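Local atomic coordinates of endoglucanase FnCel5A (Fervidobacterium nodosum, PDB entry 3RJX), a protein that probably hydrolyses internal beta-1,4-glucosidic bonds of cellulose as a family 5 endoglucanase, and may also have beta-glucosidase activity. Residues F142-Q147 against I175-N180. Numbering follows the deposited sequence.
Sequences FNEPAQ and IIDVPN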
ATOM      1  N   PHE A 142      -2.618  -7.730  -4.602  1.00 12.01           N
ATOM      2  CA  PHE A 142      -1.237  -7.565  -5.056  1.00 11.08           C
ATOM      3  C   PHE A 142      -0.873  -6.092  -5.178  1.00 11.10           C
ATOM      4  O   PHE A 142      -1.692  -5.280  -5.584  1.00 11.93           O
ATOM      5  CB  PHE A 142      -1.016  -8.292  -6.402  1.00 10.51           C
ATOM      6  CG  PHE A 142       0.411  -8.290  -6.858  1.00  9.18           C
ATOM      7  CD1 PHE A 142       1.414  -8.897  -6.080  1.00  7.63           C
ATOM      8  CD2 PHE A 142       0.765  -7.670  -8.052  1.00  9.98           C
ATOM      9  CE1 PHE A 142       2.749  -8.889  -6.473  1.00  9.38           C
ATOM     10  CE2 PHE A 142       2.135  -7.631  -8.478  1.00 11.01           C
ATOM     11  CZ  PHE A 142       3.129  -8.253  -7.677  1.00 12.04           C
ATOM     12  N   ASN A 143       0.375  -5.771  -4.857  1.00 11.17           N
ATOM     13  CA  ASN A 143       0.912  -4.426  -4.942  1.00 10.53           C
ATOM     14  C   ASN A 143       1.444  -4.107  -6.335  1.00 10.67           C
ATOM     15  O   ASN A 143       2.265  -4.851  -6.880  1.00  9.28           O
ATOM     16  CB  ASN A 143       2.048  -4.270  -3.950  1.00 10.47           C
ATOM     17  CG  ASN A 143       2.735  -2.908  -4.042  1.00 11.22           C
ATOM     18  OD1 ASN A 143       3.842  -2.805  -4.550  1.00 13.91           O
ATOM     19  ND2 ASN A 143       2.095  -1.873  -3.522  1.00 13.44           N
ATOM     20  N   GLU A 144       0.978  -2.983  -6.882  1.00 10.51           N
ATOM     21  CA  GLU A 144       1.538  -2.393  -8.095  1.00 11.07           C
ATOM     22  C   GLU A 144       1.710  -3.360  -9.268  1.00 12.07           C
ATOM     23  O   GLU A 144       2.840  -3.685  -9.614  1.00 13.02           O
ATOM     24  CB  GLU A 144       2.891  -1.777  -7.765  1.00 10.23           C
ATOM     25  CG  GLU A 144       2.812  -0.740  -6.689  1.00 11.09           C
ATOM     26  CD  GLU A 144       3.985   0.198  -6.714  1.00 13.99           C
ATOM     27  OE1 GLU A 144       4.987  -0.143  -7.391  1.00 13.35           O
ATOM     28  OE2 GLU A 144       3.903   1.286  -6.075  1.00 15.51           O
ATOM     29  N   PRO A 145       0.605  -3.822  -9.892  1.00 12.59           N
ATOM     30  CA  PRO A 145       0.805  -4.616 -11.108  1.00 12.81           C
ATOM     31  C   PRO A 145       1.507  -3.755 -12.117  1.00 13.02           C
ATOM     32  O   PRO A 145       1.318  -2.535 -12.118  1.00 12.98           O
ATOM     33  CB  PRO A 145      -0.605  -4.942 -11.596  1.00 12.64           C
ATOM     34  CG  PRO A 145      -1.515  -4.543 -10.506  1.00 13.08           C
ATOM     35  CD  PRO A 145      -0.807  -3.694  -9.513  1.00 12.33           C
ATOM     36  N   ALA A 146       2.309  -4.395 -12.962  1.00 13.53           N
ATOM     37  CA  ALA A 146       3.296  -3.713 -13.799  1.00 14.28           C
ATOM     38  C   ALA A 146       3.966  -4.690 -14.770  1.00 15.26           C
ATOM     39  O   ALA A 146       3.738  -5.934 -14.708  1.00 15.59           O
ATOM     40  CB  ALA A 146       4.356  -3.069 -12.932  1.00 14.28           C
ATOM     41  N   GLN A 147       4.799  -4.126 -15.649  1.00 15.77           N
ATOM     42  CA  GLN A 147       5.570  -4.901 -16.630  1.00 16.98           C
ATOM     43  C   GLN A 147       4.643  -5.839 -17.410  1.00 16.36           C
ATOM     44  O   GLN A 147       3.688  -5.378 -18.024  1.00 16.36           O
ATOM     45  CB  GLN A 147       6.697  -5.683 -15.946  1.00 17.36           C
ATOM     46  CG  GLN A 147       7.727  -4.783 -15.250  1.00 23.12           C
ATOM     47  CD  GLN A 147       8.833  -5.584 -14.594  1.00 28.71           C
ATOM     48  OE1 GLN A 147       9.342  -6.564 -15.172  1.00 31.48           O
ATOM     49  NE2 GLN A 147       9.203  -5.189 -13.375  1.00 29.44           N
ATOM     50  N   ILE A 175      -8.604  -4.822  -1.210  1.00 12.76           N
ATOM     51  CA  ILE A 175      -8.080  -3.659  -1.931  1.00 11.90           C
ATOM     52  C   ILE A 175      -7.489  -4.073  -3.294  1.00 11.36           C
ATOM     53  O   ILE A 175      -6.772  -5.080  -3.391  1.00  9.54           O
ATOM     54  CB  ILE A 175      -7.067  -2.937  -1.082  1.00 12.20           C
ATOM     55  CG1 ILE A 175      -7.753  -2.538   0.248  1.00 11.94           C
ATOM     56  CG2 ILE A 175      -6.390  -1.840  -1.918  1.00 11.05           C
ATOM     57  CD1 ILE A 175      -7.023  -1.626   1.137  1.00 14.06           C
ATOM     58  N   ILE A 176      -7.846  -3.301  -4.324  1.00 10.18           N
ATOM     59  CA  ILE A 176      -7.543  -3.638  -5.684  1.00  9.53           C
ATOM     60  C   ILE A 176      -6.647  -2.569  -6.211  1.00  9.68           C
ATOM     61  O   ILE A 176      -7.064  -1.429  -6.327  1.00  9.82           O
ATOM     62  CB  ILE A 176      -8.819  -3.623  -6.588  1.00 10.19           C
ATOM     63  CG1 ILE A 176      -9.982  -4.480  -6.032  1.00  8.06           C
ATOM     64  CG2 ILE A 176      -8.473  -4.023  -8.053  1.00  9.20           C
ATOM     65  CD1 ILE A 176      -9.637  -5.872  -5.856  1.00  8.55           C
ATOM     66  N   ASP A 177      -5.413  -2.921  -6.517  1.00 10.10           N
ATOM     67  CA  ASP A 177      -4.441  -1.928  -6.983  1.00 11.54           C
ATOM     68  C   ASP A 177      -4.645  -1.551  -8.429  1.00 12.20           C
ATOM     69  O   ASP A 177      -4.975  -2.413  -9.251  1.00 12.16           O
ATOM     70  CB  ASP A 177      -3.020  -2.479  -6.843  1.00 11.93           C
ATOM     71  CG  ASP A 177      -2.432  -2.217  -5.461  1.00 14.55           C
ATOM     72  OD1 ASP A 177      -3.182  -2.413  -4.455  1.00 12.30           O
ATOM     73  OD2 ASP A 177      -1.236  -1.796  -5.403  1.00 13.51           O
ATOM     74  N   VAL A 178      -4.434  -0.271  -8.740  1.00 13.13           N
ATOM     75  CA  VAL A 178      -4.399   0.215 -10.110  1.00 13.74           C
ATOM     76  C   VAL A 178      -3.147  -0.363 -10.803  1.00 14.12           C
ATOM     77  O   VAL A 178      -2.103  -0.437 -10.183  1.00 14.72           O
ATOM     78  CB  VAL A 178      -4.403   1.765 -10.118  1.00 14.30           C
ATOM     79  CG1 VAL A 178      -4.085   2.330 -11.511  1.00 15.45           C
ATOM     80  CG2 VAL A 178      -5.728   2.324  -9.592  1.00 14.40           C
ATOM     81  N   PRO A 179      -3.248  -0.805 -12.078  1.00 14.49           N
ATOM     82  CA  PRO A 179      -2.060  -1.337 -12.772  1.00 14.83           C
ATOM     83  C   PRO A 179      -1.070  -0.252 -13.185  1.00 15.31           C
ATOM     84  O   PRO A 179      -1.213   0.912 -12.775  1.00 15.06           O
ATOM     85  CB  PRO A 179      -2.640  -2.031 -14.010  1.00 14.51           C
ATOM     86  CG  PRO A 179      -3.853  -1.256 -14.308  1.00 14.34           C
ATOM     87  CD  PRO A 179      -4.423  -0.786 -12.968  1.00 14.49           C
ATOM     88  N   ASN A 180      -0.075  -0.653 -13.980  1.00 15.59           N
ATOM     89  CA  ASN A 180       1.072   0.188 -14.305  1.00 16.32           C
ATOM     90  C   ASN A 180       1.726   0.904 -13.127  1.00 16.04           C
ATOM     91  O   ASN A 180       1.845   2.147 -13.136  1.00 15.88           O
ATOM     92  CB  ASN A 180       0.736   1.172 -15.404  1.00 16.25           C
ATOM     93  CG  ASN A 180       1.290   0.740 -16.707  1.00 21.64           C
ATOM     94  OD1 ASN A 180       2.403   1.125 -17.084  1.00 26.33           O
ATOM     95  ND2 ASN A 180       0.560  -0.144 -17.396  1.00 26.43           N
TER
HETATM   96  O   HOH W   1      -4.461  -5.527  -5.167  1.00 13.30           O
HETATM   97  O   HOH W   2       4.288  -1.212 -16.733  1.00 29.51           O
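Asp-177, at the end of barrel strand 174-177, bonds to the backbone of the loop that follows the neighbouring parallel strand 137-140, in a buried contact of one side-chain-to-backbone hydrogen bond, a proline packed on the next loop and two water bridges. The backbone N of Glu-144 gives its proton to OD2 of Asp-177 at 2.9 Å, nearly straight at the hydrogen (173°) but approaching from above the carboxylate plane. The same OD2 lies 3.4 Å from CA of Asn-143 and takes a weak hydrogen bond from Ser-182. Further back, where the two segments diverge, water 1 accepts from the backbone N of both Phe-142 and Asp-177 and donates to Ile-175 O, joining the strand end to the loop where no direct backbone bond links these residues. The Pro-145 ring crosses the 175-180 segment: CD sits 3.6 Å from Val-178 O and 3.7 Å from Asp-177 CB, while CB reaches CB of Pro-179 at 4.3 Å. Trp-154 of helix 151-168 also packs on Pro-145 and bonds through NE1 to Asp-177 O. At the outer end, water 2 spans Gln-147 N and Asn-180 OD1. With Asn-143 CG anti to its own N (chi1 176°), ND2 passes 3.8 Å from Asp-177 OD2, the amide and carboxylate planes 70° apart. That ND2 bonds to Glu-260 OE2, and Glu-144 OE2 to His-203 ND1, so Asp-177 holds the backbone of the residue whose carboxylate His-203 holds. Such an Asn-Glu-Pro sequence after the fourth strand is characteristic of family 5 among the clan GH-A (beta/alpha)8 barrels, which share its Asn-Glu pair; the glutamate is the general acid/base, probably Glu-144 here, with Glu-260, on the seventh strand, as the likely nucleophile.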